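Local coordinates for protein DNA ligase (Archaeoglobus fulgidus, PDB 3GDE) that probably seals nicks in double-stranded DNA during replication, recombination and repair, using ATP and magnesium, at residues Y70-N75 and L142-Y147; E74-V79 and Q100-K105; L94-E99 and L158-L163; D125-L130 and K137-L142. All blocks are in the same frame, centred on the assembly; numbering follows the deposited sequence.

Contact 1: residues Y70-N75 and L142-Y147; sequences YEALEN and LLTGLY
Ala-72 and Thr-144 bring helices 66-77 and 135-149 together, CA to CA 4.7 Å. The axes of the two segments come within 8.5 Å of each other and cross at -48°. The small Ala-72 side chain allows this close approach. Its CB lies 3.9 Å from CB of Leu-143 and also meets the rim of the Tyr-147 ring at CD1. Leu-73 reaches the same ring from another side. Its CD2 methyl sits 3.9 Å above the ring plane, over the centre, only 6° off the normal, which makes a CH-pi contact. The Tyr-147 hydroxyl leads on to Thr-159 OG1, its probable hydrogen-bond partner. At the more open side Asn-75 crosses Thr-144 at about a right angle. Asn-75 OD1 lies 3.2 Å from Thr-144 OG1, and Asn-75 CB lies 3.7 Å from Thr-144 CG2. Thr-144 OG1 is anti to its own carbonyl carbon (chi1 -64°) and hydrogen-bonds back to Ile-140 O, one turn earlier. This is close helix-helix packing across a small residue, within the all-helical N-terminal DNA-binding domain of an ATP-dependent DNA ligase.

Contact 2: residues E74-V79 and Q100-K105; sequences ENVSGV and QLIKKK
Lys-104 NZ donates a hydrogen bond to Ser-77 O over 2.7 Å. The ammonium lies in the carbonyl plane, on a lone pair, with a C=O...N angle of 125°. Lys-105 NZ gives a weak bond to the carbonyl one residue earlier, Val-76 O, at 3.2 Å. Both acceptors belong to the last turn of helix 66-77, where two positive charges would probably suit the helix dipole. Lys-104 bends at chi2, chi3 and chi4, and its CE packs 3.7 Å from Ser-77 CB. An alanine in place of Lys-104 would probably leave Ser-77 O without its ammonium partner and take away the CE packing against Ser-77 CB. Beside these bonds, Leu-101 CD2 lies 3.8 Å from Val-79 CG1, and Leu-101 CD1 is equally close to Ser-77 OG. Val-76 CG2 meets Ile-102 CD1 at 4.2 Å. Ser-77 shapes the turn: its OG accepts from Val-79 N in an ST turn and bonds back to Leu-73 O. Gly-78 leaves the helix with positive phi (82°). Around the contact, Val-79 and Leu-101 lean on helix 81-91, Val-76 on helix 135-149, and Ile-102 on helix 152-162.

Contact 3: residues L94-E99 and L158-L163; sequences LGLVAE and LTRLIL
Gly-95 and Thr-159 mark the point where helices 94-108 and 152-162 pass each other, CA to CA 5.1 Å, with segment axes 8.4 Å apart and 152° between their directions. It is a near-antiparallel helix pair inside the helical DNA-binding domain, and a glycine lets it close up. A CB on Gly-95 would point at the partner helix and run into Arg-160 CG. Thr-159 packs against the backbone of Leu-94 and Gly-95. Its CG2, anti to the backbone N, lies 3.7 Å from Gly-95 N and 3.8 Å from Leu-94 CB. Its OG1 branch turns the other way, toward Ala-98 CB at 3.4 Å. That hydroxyl also hydrogen-bonds to Ala-155 O and probably to Tyr-147 OH, so the buried oxygen is satisfied beside a methyl group. Leu-94 crosses both Thr-159 and Leu-163 at about a right angle, and its CB lies 4.0 Å from Leu-163 CD1.

On the other flank, Arg-160 runs extended from CG to NE past Gly-95. Its guanidinium is held by salt bridges from NE to Asp-93 and from NH1 to Glu-17, and NH1 also bonds to Met-166 O. Asp-93 OD2 accepts from Leu-96 N as well, which ties the arginine to the start of helix 94-108. The side chain of Leu-96 lies at the guanidinium edge, near its plane, with CG 3.5 Å from Arg-160 NH2.

Contact 4: residues D125-L130 and K137-L142; sequences DEIASL and KRKIML
Glu-126 and Arg-138 form a salt bridge across the outer side of this contact. Both side chains start with CG anti to the backbone N. Glu-126 then stays extended to its carboxylate, while Arg-138 bends at chi3, and the two side chains cross at about a right angle. Arg-138 NH1 donates to Glu-126 OE1 at 2.7 Å. The oxygen is approached nearly in line with its C-O bond, lies 16° out of the guanidinium plane, and the N-H...O angle is a bent 130°. The carboxylate also lies against Leu-142, whose CD1 comes 3.5 Å from Glu-126 CD. An alanine at Glu-126 would probably leave Arg-138 without this charge partner and open a gap beside the Leu-142 methyls.

Helices 117-129 and 135-149, joined by a short loop, make an antiparallel helical hairpin, with 170° between the axes of the two segments. Apolar side chains meet between the helices. Ile-127 CG1 lies 3.8 Å from Leu-142 CD1 as the two side chains slide past each other in opposite directions. Leu-130 sits at the turn of the hairpin and crosses Arg-138 at about a right angle. Its CD1 touches Arg-138 CD at 3.4 Å and also meets Leu-142 CD1. Lys-139 is extended beyond CG and crosses Ile-127 at a slant, with Lys-139 CD 3.9 Å from Ile-127 CG2. The ammonium group bonds to Gly-63 O in a neighbouring loop. Lys-139 NZ also donates over 2.6 Å to a water, which lies 2.8 Å from Ile-127 O.

All four contacts lie in the N-terminal helical domain, away from the predicted ATP-binding residues and Lys-252, the probable site of adenylation. Contact 1 is the hub. It shares helix 66-77 with contact 2, whose centre is about 9 Å away, and Val-76 CG1 lies 3.8 Å from Tyr-147 CB between them. Helix 135-149 is common to contacts 1 and 4, with centres about 11 Å apart, and there Leu-143 CD2 packs against Ile-127 CD1. Contact 3 is about 12 Å from contact 1, joined by Leu-73 CD2 and Ala-98 CB. Contacts 2 and 3 follow each other along helix 94-108. Contacts 3 and 4 do not touch; their nearest atoms are about 6 Å apart.

Contact 1: residues Y70-N75 and L142-Y147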
loop_
_atom_site.group_PDB
_atom_site.type_symbol
_atom_site.label_atom_id
_atom_site.label_comp_id
_atom_site.label_asym_id
_atom_site.label_seq_id
_atom_site.Cartn_x
_atom_site.Cartn_y
_atom_site.Cartn_z
ATOM N N TYR A 70 5.824 23.872 2.123
ATOM C CA TYR A 70 6.163 25.039 2.932
ATOM C C TYR A 70 6.726 26.203 2.106
ATOM O O TYR A 70 6.254 27.332 2.224
ATOM C CB TYR A 70 7.137 24.667 4.053
ATOM C CG TYR A 70 6.478 24.050 5.269
ATOM C CD1 TYR A 70 6.860 22.787 5.728
ATOM C CD2 TYR A 70 5.472 24.724 5.954
ATOM C CE1 TYR A 70 6.255 22.213 6.841
ATOM C CE2 TYR A 70 4.861 24.163 7.061
ATOM C CZ TYR A 70 5.263 22.910 7.502
ATOM O OH TYR A 70 4.659 22.366 8.604
ATOM N N GLU A 71 7.722 25.919 1.279
ATOM C CA GLU A 71 8.333 26.928 0.418
ATOM C C GLU A 71 7.332 27.569 -0.553
ATOM O O GLU A 71 7.366 28.789 -0.753
ATOM C CB GLU A 71 9.504 26.338 -0.367
ATOM C CG GLU A 71 10.528 25.567 0.470
ATOM C CD GLU A 71 11.592 26.459 1.091
ATOM O OE1 GLU A 71 11.286 27.193 2.058
ATOM O OE2 GLU A 71 12.749 26.406 0.622
ATOM N N ALA A 72 6.451 26.758 -1.146
ATOM C CA ALA A 72 5.421 27.268 -2.056
ATOM C C ALA A 72 4.440 28.169 -1.317
ATOM O O ALA A 72 4.069 29.230 -1.811
ATOM C CB ALA A 72 4.686 26.127 -2.755
ATOM N N LEU A 73 4.032 27.742 -0.131
ATOM C CA LEU A 73 3.136 28.521 0.714
ATOM C C LEU A 73 3.783 29.831 1.184
ATOM O O LEU A 73 3.110 30.856 1.278
ATOM C CB LEU A 73 2.629 27.670 1.894
ATOM C CG LEU A 73 1.590 26.588 1.543
ATOM C CD1 LEU A 73 1.362 25.597 2.682
ATOM C CD2 LEU A 73 0.263 27.193 1.110
ATOM N N GLU A 74 5.085 29.782 1.465
ATOM C CA GLU A 74 5.903 30.962 1.722
ATOM C C GLU A 74 5.812 31.939 0.550
ATOM O O GLU A 74 5.551 33.133 0.739
ATOM C CB GLU A 74 7.366 30.556 1.824
ATOM C CG GLU A 74 7.919 30.219 3.175
ATOM C CD GLU A 74 9.372 30.666 3.265
ATOM O OE1 GLU A 74 9.597 31.869 3.498
ATOM O OE2 GLU A 74 10.284 29.828 3.062
ATOM N N ASN A 75 6.068 31.425 -0.655
ATOM C CA ASN A 75 6.066 32.246 -1.865
ATOM C C ASN A 75 4.759 32.987 -2.087
ATOM O O ASN A 75 4.775 34.178 -2.379
ATOM C CB ASN A 75 6.380 31.419 -3.114
ATOM C CG ASN A 75 7.817 30.946 -3.169
ATOM O OD1 ASN A 75 8.126 29.955 -3.838
ATOM N ND2 ASN A 75 8.703 31.640 -2.466
ATOM N N LEU A 142 6.099 25.348 -9.672
ATOM C CA LEU A 142 4.844 24.784 -10.184
ATOM C C LEU A 142 3.740 24.729 -9.135
ATOM O O LEU A 142 2.600 25.089 -9.410
ATOM C CB LEU A 142 5.072 23.402 -10.797
ATOM C CG LEU A 142 5.806 23.385 -12.142
ATOM C CD1 LEU A 142 6.243 21.966 -12.498
ATOM C CD2 LEU A 142 4.944 24.012 -13.255
ATOM N N LEU A 143 4.083 24.279 -7.934
ATOM C CA LEU A 143 3.159 24.314 -6.800
ATOM C C LEU A 143 2.736 25.740 -6.432
ATOM O O LEU A 143 1.570 25.970 -6.125
ATOM C CB LEU A 143 3.796 23.644 -5.578
ATOM C CG LEU A 143 4.093 22.148 -5.621
ATOM C CD1 LEU A 143 5.033 21.779 -4.470
ATOM C CD2 LEU A 143 2.795 21.304 -5.594
ATOM N N THR A 144 3.698 26.669 -6.431
ATOM C CA THR A 144 3.480 28.108 -6.204
ATOM C C THR A 144 2.506 28.726 -7.213
ATOM O O THR A 144 1.672 29.560 -6.851
ATOM C CB THR A 144 4.824 28.885 -6.268
ATOM O OG1 THR A 144 5.674 28.461 -5.200
ATOM C CG2 THR A 144 4.626 30.415 -6.179
ATOM N N GLY A 145 2.618 28.316 -8.475
ATOM C CA GLY A 145 1.707 28.762 -9.505
ATOM C C GLY A 145 0.299 28.262 -9.268
ATOM O O GLY A 145 -0.671 28.968 -9.559
ATOM N N LEU A 146 0.189 27.047 -8.730
ATOM C CA LEU A 146 -1.098 26.423 -8.468
ATOM C C LEU A 146 -1.792 27.082 -7.263
ATOM O O LEU A 146 -2.991 27.389 -7.311
ATOM C CB LEU A 146 -0.894 24.924 -8.232
ATOM C CG LEU A 146 -1.854 23.897 -8.829
ATOM C CD1 LEU A 146 -2.021 24.067 -10.355
ATOM C CD2 LEU A 146 -1.361 22.490 -8.491
ATOM N N TYR A 147 -1.031 27.318 -6.196
ATOM C CA TYR A 147 -1.554 28.001 -5.008
ATOM C C TYR A 147 -1.953 29.450 -5.285
ATOM O O TYR A 147 -2.855 29.973 -4.640
ATOM C CB TYR A 147 -0.533 27.978 -3.862
ATOM C CG TYR A 147 -0.463 26.696 -3.076
ATOM C CD1 TYR A 147 0.748 26.028 -2.914
ATOM C CD2 TYR A 147 -1.605 26.151 -2.471
ATOM C CE1 TYR A 147 0.831 24.833 -2.166
ATOM C CE2 TYR A 147 -1.541 24.964 -1.732
ATOM C CZ TYR A 147 -0.320 24.317 -1.583
ATOM O OH TYR A 147 -0.236 23.152 -0.849
#

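Contact 2: residues E74-V79 and Q100-K105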
loop_
_atom_site.group_PDB
_atom_site.type_symbol
_atom_site.label_atom_id
_atom_site.label_comp_id
_atom_site.label_asym_id
_atom_site.label_seq_id
_atom_site.Cartn_x
_atom_site.Cartn_y
_atom_site.Cartn_z
ATOM N N GLU A 74 5.085 29.782 1.465
ATOM C CA GLU A 74 5.903 30.962 1.722
ATOM C C GLU A 74 5.812 31.939 0.550
ATOM O O GLU A 74 5.551 33.133 0.739
ATOM C CB GLU A 74 7.366 30.556 1.824
ATOM C CG GLU A 74 7.919 30.219 3.175
ATOM C CD GLU A 74 9.372 30.666 3.265
ATOM O OE1 GLU A 74 9.597 31.869 3.498
ATOM O OE2 GLU A 74 10.284 29.828 3.062
ATOM N N ASN A 75 6.068 31.425 -0.655
ATOM C CA ASN A 75 6.066 32.246 -1.865
ATOM C C ASN A 75 4.759 32.987 -2.087
ATOM O O ASN A 75 4.775 34.178 -2.379
ATOM C CB ASN A 75 6.380 31.419 -3.114
ATOM C CG ASN A 75 7.817 30.946 -3.169
ATOM O OD1 ASN A 75 8.126 29.955 -3.838
ATOM N ND2 ASN A 75 8.703 31.640 -2.466
ATOM N N VAL A 76 3.636 32.286 -1.929
ATOM C CA VAL A 76 2.338 32.857 -2.273
ATOM C C VAL A 76 1.790 33.803 -1.208
ATOM O O VAL A 76 1.147 34.802 -1.539
ATOM C CB VAL A 76 1.283 31.768 -2.654
ATOM C CG1 VAL A 76 1.730 31.013 -3.888
ATOM C CG2 VAL A 76 1.025 30.786 -1.500
ATOM N N SER A 77 2.062 33.498 0.062
ATOM C CA SER A 77 1.455 34.220 1.183
ATOM C C SER A 77 2.347 35.324 1.727
ATOM O O SER A 77 1.868 36.247 2.399
ATOM C CB SER A 77 1.121 33.255 2.315
ATOM O OG SER A 77 2.307 32.722 2.883
ATOM N N GLY A 78 3.642 35.213 1.458
ATOM C CA GLY A 78 4.617 36.143 2.008
ATOM C C GLY A 78 5.045 35.813 3.428
ATOM O O GLY A 78 6.078 36.304 3.880
ATOM N N VAL A 79 4.261 34.990 4.134
ATOM C CA VAL A 79 4.577 34.643 5.525
ATOM C C VAL A 79 5.744 33.651 5.590
ATOM O O VAL A 79 5.850 32.742 4.755
ATOM C CB VAL A 79 3.339 34.163 6.369
ATOM C CG1 VAL A 79 2.013 34.583 5.730
ATOM C CG2 VAL A 79 3.362 32.684 6.612
ATOM N N GLN A 100 -6.142 28.964 5.045
ATOM C CA GLN A 100 -6.042 30.203 5.795
ATOM C C GLN A 100 -5.111 31.207 5.129
ATOM O O GLN A 100 -5.440 32.388 5.037
ATOM C CB GLN A 100 -5.601 29.917 7.240
ATOM C CG GLN A 100 -6.270 30.814 8.265
ATOM C CD GLN A 100 -7.771 30.968 8.023
ATOM O OE1 GLN A 100 -8.515 29.982 7.926
ATOM N NE2 GLN A 100 -8.218 32.213 7.917
ATOM N N LEU A 101 -3.961 30.742 4.654
ATOM C CA LEU A 101 -3.024 31.628 3.954
ATOM C C LEU A 101 -3.597 32.214 2.655
ATOM O O LEU A 101 -3.401 33.384 2.367
ATOM C CB LEU A 101 -1.692 30.922 3.674
ATOM C CG LEU A 101 -0.860 30.492 4.890
ATOM C CD1 LEU A 101 0.402 29.789 4.435
ATOM C CD2 LEU A 101 -0.528 31.699 5.806
ATOM N N ILE A 102 -4.300 31.398 1.875
ATOM C CA ILE A 102 -4.898 31.871 0.630
ATOM C C ILE A 102 -6.105 32.791 0.891
ATOM O O ILE A 102 -6.305 33.772 0.176
ATOM C CB ILE A 102 -5.226 30.701 -0.346
ATOM C CG1 ILE A 102 -4.000 30.348 -1.200
ATOM C CG2 ILE A 102 -6.355 31.081 -1.303
ATOM C CD1 ILE A 102 -2.883 29.633 -0.500
ATOM N N LYS A 103 -6.873 32.490 1.935
ATOM C CA LYS A 103 -7.979 33.342 2.357
ATOM C C LYS A 103 -7.484 34.754 2.663
ATOM O O LYS A 103 -8.075 35.732 2.215
ATOM C CB LYS A 103 -8.694 32.748 3.571
ATOM C CG LYS A 103 -9.971 33.480 3.954
ATOM C CD LYS A 103 -10.554 32.926 5.238
ATOM C CE LYS A 103 -11.537 33.906 5.881
ATOM N NZ LYS A 103 -11.969 33.466 7.244
ATOM N N LYS A 104 -6.390 34.838 3.416
ATOM C CA LYS A 104 -5.730 36.100 3.745
ATOM C C LYS A 104 -5.152 36.794 2.502
ATOM O O LYS A 104 -5.245 38.015 2.376
ATOM C CB LYS A 104 -4.649 35.841 4.806
ATOM C CG LYS A 104 -3.418 36.750 4.772
ATOM C CD LYS A 104 -2.132 35.936 5.023
ATOM C CE LYS A 104 -1.486 35.445 3.715
ATOM N NZ LYS A 104 -0.791 36.550 2.952
ATOM N N LYS A 105 -4.587 36.015 1.585
ATOM C CA LYS A 105 -3.910 36.558 0.406
ATOM C C LYS A 105 -4.836 37.136 -0.667
ATOM O O LYS A 105 -4.516 38.152 -1.276
ATOM C CB LYS A 105 -2.971 35.518 -0.220
ATOM C CG LYS A 105 -2.013 36.092 -1.254
ATOM C CD LYS A 105 -1.076 37.125 -0.630
ATOM C CE LYS A 105 -0.193 37.771 -1.685
ATOM N NZ LYS A 105 1.195 38.016 -1.178
#

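Contact 3: residues L94-E99 and L158-L163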
loop_
_atom_site.group_PDB
_atom_site.type_symbol
_atom_site.label_atom_id
_atom_site.label_comp_id
_atom_site.label_asym_id
_atom_site.label_seq_id
_atom_site.Cartn_x
_atom_site.Cartn_y
_atom_site.Cartn_z
ATOM N N LEU A 94 -2.014 20.766 7.481
ATOM C CA LEU A 94 -1.445 21.715 6.531
ATOM C C LEU A 94 -2.487 22.220 5.530
ATOM O O LEU A 94 -2.365 23.346 5.031
ATOM C CB LEU A 94 -0.223 21.139 5.806
ATOM C CG LEU A 94 0.712 22.141 5.109
ATOM C CD1 LEU A 94 1.393 23.125 6.085
ATOM C CD2 LEU A 94 1.755 21.411 4.298
ATOM N N GLY A 95 -3.500 21.392 5.247
ATOM C CA GLY A 95 -4.611 21.778 4.378
ATOM C C GLY A 95 -5.332 22.999 4.923
ATOM O O GLY A 95 -5.563 23.964 4.193
ATOM N N LEU A 96 -5.664 22.962 6.215
ATOM C CA LEU A 96 -6.343 24.072 6.878
ATOM C C LEU A 96 -5.469 25.322 6.964
ATOM O O LEU A 96 -5.975 26.444 6.955
ATOM C CB LEU A 96 -6.834 23.658 8.270
ATOM C CG LEU A 96 -7.907 22.563 8.341
ATOM C CD1 LEU A 96 -8.180 22.168 9.786
ATOM C CD2 LEU A 96 -9.202 22.989 7.646
ATOM N N VAL A 97 -4.158 25.122 7.035
ATOM C CA VAL A 97 -3.214 26.226 7.001
ATOM C C VAL A 97 -3.166 26.861 5.611
ATOM O O VAL A 97 -3.206 28.088 5.489
ATOM C CB VAL A 97 -1.798 25.792 7.440
ATOM C CG1 VAL A 97 -0.793 26.934 7.240
ATOM C CG2 VAL A 97 -1.815 25.342 8.892
ATOM N N ALA A 98 -3.056 26.031 4.575
ATOM C CA ALA A 98 -3.065 26.517 3.200
ATOM C C ALA A 98 -4.336 27.336 2.923
ATOM O O ALA A 98 -4.251 28.447 2.397
ATOM C CB ALA A 98 -2.920 25.364 2.215
ATOM N N GLU A 99 -5.491 26.797 3.318
ATOM C CA GLU A 99 -6.770 27.489 3.218
ATOM C C GLU A 99 -6.742 28.884 3.863
ATOM O O GLU A 99 -7.236 29.854 3.292
ATOM C CB GLU A 99 -7.879 26.647 3.840
ATOM C CG GLU A 99 -9.278 27.255 3.708
ATOM C CD GLU A 99 -10.309 26.596 4.616
ATOM O OE1 GLU A 99 -9.954 25.691 5.408
ATOM O OE2 GLU A 99 -11.487 26.991 4.546
ATOM N N LEU A 158 -5.896 20.362 -2.231
ATOM C CA LEU A 158 -4.677 20.183 -3.024
ATOM C C LEU A 158 -3.553 19.735 -2.104
ATOM O O LEU A 158 -2.792 18.814 -2.419
ATOM C CB LEU A 158 -4.275 21.495 -3.712
ATOM C CG LEU A 158 -4.314 21.667 -5.240
ATOM C CD1 LEU A 158 -5.032 20.552 -5.983
ATOM C CD2 LEU A 158 -4.870 23.046 -5.652
ATOM N N THR A 159 -3.464 20.401 -0.963
ATOM C CA THR A 159 -2.439 20.132 0.030
ATOM C C THR A 159 -2.644 18.735 0.623
ATOM O O THR A 159 -1.699 17.947 0.702
ATOM C CB THR A 159 -2.464 21.224 1.131
ATOM O OG1 THR A 159 -2.194 22.502 0.532
ATOM C CG2 THR A 159 -1.433 20.949 2.235
ATOM N N ARG A 160 -3.882 18.424 1.001
ATOM C CA ARG A 160 -4.211 17.130 1.597
ATOM C C ARG A 160 -4.006 15.983 0.611
ATOM O O ARG A 160 -3.609 14.885 1.003
ATOM C CB ARG A 160 -5.637 17.131 2.140
ATOM C CG ARG A 160 -5.787 17.972 3.400
ATOM C CD ARG A 160 -7.075 17.670 4.117
ATOM N NE ARG A 160 -7.371 18.636 5.172
ATOM C CZ ARG A 160 -8.547 18.700 5.791
ATOM N NH1 ARG A 160 -9.518 17.866 5.453
ATOM N NH2 ARG A 160 -8.765 19.604 6.734
ATOM N N LEU A 161 -4.258 16.264 -0.665
ATOM C CA LEU A 161 -4.075 15.301 -1.746
ATOM C C LEU A 161 -2.596 14.949 -1.916
ATOM O O LEU A 161 -2.244 13.770 -1.922
ATOM C CB LEU A 161 -4.690 15.840 -3.053
ATOM C CG LEU A 161 -4.629 15.054 -4.366
ATOM C CD1 LEU A 161 -5.084 13.601 -4.203
ATOM C CD2 LEU A 161 -5.471 15.762 -5.439
ATOM N N ILE A 162 -1.742 15.968 -2.031
ATOM C CA ILE A 162 -0.284 15.787 -2.083
ATOM C C ILE A 162 0.262 15.015 -0.862
ATOM O O ILE A 162 1.180 14.207 -0.988
ATOM C CB ILE A 162 0.448 17.151 -2.216
ATOM C CG1 ILE A 162 0.132 17.804 -3.570
ATOM C CG2 ILE A 162 1.983 16.988 -2.017
ATOM C CD1 ILE A 162 0.443 19.274 -3.626
ATOM N N LEU A 163 -0.314 15.273 0.308
ATOM C CA LEU A 163 0.054 14.586 1.546
ATOM C C LEU A 163 -0.659 13.238 1.715
ATOM O O LEU A 163 -0.442 12.544 2.704
ATOM C CB LEU A 163 -0.219 15.494 2.756
ATOM C CG LEU A 163 0.677 16.743 2.814
ATOM C CD1 LEU A 163 0.273 17.684 3.932
ATOM C CD2 LEU A 163 2.150 16.371 2.920
#

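Contact 4: residues D125-L130 and K137-L142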
loop_
_atom_site.group_PDB
_atom_site.type_symbol
_atom_site.label_atom_id
_atom_site.label_comp_id
_atom_site.label_asym_id
_atom_site.label_seq_id
_atom_site.Cartn_x
_atom_site.Cartn_y
_atom_site.Cartn_z
ATOM N N ASP A 125 1.338 15.822 -13.342
ATOM C CA ASP A 125 2.092 14.996 -14.290
ATOM C C ASP A 125 3.452 15.609 -14.641
ATOM O O ASP A 125 4.445 14.886 -14.744
ATOM C CB ASP A 125 1.271 14.687 -15.552
ATOM C CG ASP A 125 0.134 13.679 -15.295
ATOM O OD1 ASP A 125 -0.001 13.156 -14.167
ATOM O OD2 ASP A 125 -0.625 13.398 -16.241
ATOM N N GLU A 126 3.508 16.938 -14.793
ATOM C CA GLU A 126 4.790 17.611 -14.975
ATOM C C GLU A 126 5.699 17.481 -13.746
ATOM O O GLU A 126 6.864 17.138 -13.886
ATOM C CB GLU A 126 4.641 19.087 -15.336
ATOM C CG GLU A 126 6.035 19.709 -15.450
ATOM C CD GLU A 126 6.082 21.133 -15.939
ATOM O OE1 GLU A 126 7.219 21.627 -16.059
ATOM O OE2 GLU A 126 5.022 21.755 -16.187
ATOM N N ILE A 127 5.164 17.772 -12.559
ATOM C CA ILE A 127 5.904 17.628 -11.311
ATOM C C ILE A 127 6.518 16.234 -11.157
ATOM O O ILE A 127 7.703 16.121 -10.857
ATOM C CB ILE A 127 5.034 18.007 -10.068
ATOM C CG1 ILE A 127 4.836 19.527 -10.000
ATOM C CG2 ILE A 127 5.685 17.517 -8.792
ATOM C CD1 ILE A 127 3.691 20.002 -9.072
ATOM N N ALA A 128 5.721 15.188 -11.386
ATOM C CA ALA A 128 6.198 13.791 -11.355
ATOM C C ALA A 128 7.371 13.464 -12.310
ATOM O O ALA A 128 8.206 12.603 -12.009
ATOM C CB ALA A 128 5.038 12.831 -11.585
ATOM N N SER A 129 7.437 14.144 -13.449
ATOM C CA SER A 129 8.486 13.891 -14.448
ATOM C C SER A 129 9.847 14.546 -14.136
ATOM O O SER A 129 10.863 14.224 -14.772
ATOM C CB SER A 129 8.008 14.316 -15.841
ATOM O OG SER A 129 7.762 15.712 -15.880
ATOM N N LEU A 130 9.872 15.444 -13.152
ATOM C CA LEU A 130 11.045 16.280 -12.918
ATOM C C LEU A 130 12.124 15.588 -12.094
ATOM O O LEU A 130 11.901 15.223 -10.947
ATOM C CB LEU A 130 10.648 17.610 -12.271
ATOM C CG LEU A 130 9.685 18.519 -13.037
ATOM C CD1 LEU A 130 9.472 19.787 -12.247
ATOM C CD2 LEU A 130 10.163 18.839 -14.455
ATOM N N LYS A 137 13.444 22.941 -7.117
ATOM C CA LYS A 137 13.036 24.342 -7.175
ATOM C C LYS A 137 11.927 24.593 -8.210
ATOM O O LYS A 137 11.007 25.371 -7.955
ATOM C CB LYS A 137 14.237 25.268 -7.415
ATOM C CG LYS A 137 15.320 25.207 -6.321
ATOM C CD LYS A 137 14.929 25.984 -5.068
ATOM C CE LYS A 137 16.067 26.002 -4.056
ATOM N NZ LYS A 137 15.929 27.152 -3.104
ATOM N N ARG A 138 12.008 23.934 -9.365
ATOM C CA ARG A 138 10.916 24.026 -10.344
ATOM C C ARG A 138 9.601 23.459 -9.787
ATOM O O ARG A 138 8.533 24.054 -9.973
ATOM C CB ARG A 138 11.266 23.359 -11.678
ATOM C CG ARG A 138 10.099 23.405 -12.636
ATOM C CD ARG A 138 10.352 22.636 -13.895
ATOM N NE ARG A 138 10.914 23.530 -14.876
ATOM C CZ ARG A 138 10.288 23.978 -15.950
ATOM N NH1 ARG A 138 9.054 23.588 -16.247
ATOM N NH2 ARG A 138 10.930 24.819 -16.734
ATOM N N LYS A 139 9.689 22.326 -9.089
ATOM C CA LYS A 139 8.526 21.767 -8.399
ATOM C C LYS A 139 7.879 22.791 -7.479
ATOM O O LYS A 139 6.669 22.945 -7.472
ATOM C CB LYS A 139 8.905 20.526 -7.598
ATOM C CG LYS A 139 9.162 19.314 -8.444
ATOM C CD LYS A 139 9.298 18.110 -7.558
ATOM C CE LYS A 139 10.148 17.054 -8.203
ATOM N NZ LYS A 139 10.154 15.852 -7.340
ATOM N N ILE A 140 8.695 23.500 -6.714
ATOM C CA ILE A 140 8.200 24.566 -5.853
ATOM C C ILE A 140 7.528 25.669 -6.695
ATOM O O ILE A 140 6.464 26.157 -6.338
ATOM C CB ILE A 140 9.327 25.125 -4.935
ATOM C CG1 ILE A 140 9.779 24.039 -3.942
ATOM C CG2 ILE A 140 8.868 26.391 -4.199
ATOM C CD1 ILE A 140 11.177 24.272 -3.298
ATOM N N MET A 141 8.134 26.030 -7.826
ATOM C CA MET A 141 7.549 27.050 -8.696
ATOM C C MET A 141 6.212 26.621 -9.298
ATOM O O MET A 141 5.292 27.426 -9.395
ATOM C CB MET A 141 8.548 27.481 -9.783
ATOM C CG MET A 141 9.771 28.236 -9.231
ATOM S SD MET A 141 9.318 29.410 -7.927
ATOM C CE MET A 141 8.385 30.591 -8.904
ATOM N N LEU A 142 6.099 25.348 -9.672
ATOM C CA LEU A 142 4.844 24.784 -10.184
ATOM C C LEU A 142 3.740 24.729 -9.135
ATOM O O LEU A 142 2.600 25.089 -9.410
ATOM C CB LEU A 142 5.072 23.402 -10.797
ATOM C CG LEU A 142 5.806 23.385 -12.142
ATOM C CD1 LEU A 142 6.243 21.966 -12.498
ATOM C CD2 LEU A 142 4.944 24.012 -13.255
HETATM O O HOH W 1 9.087 14.405 -9.203
#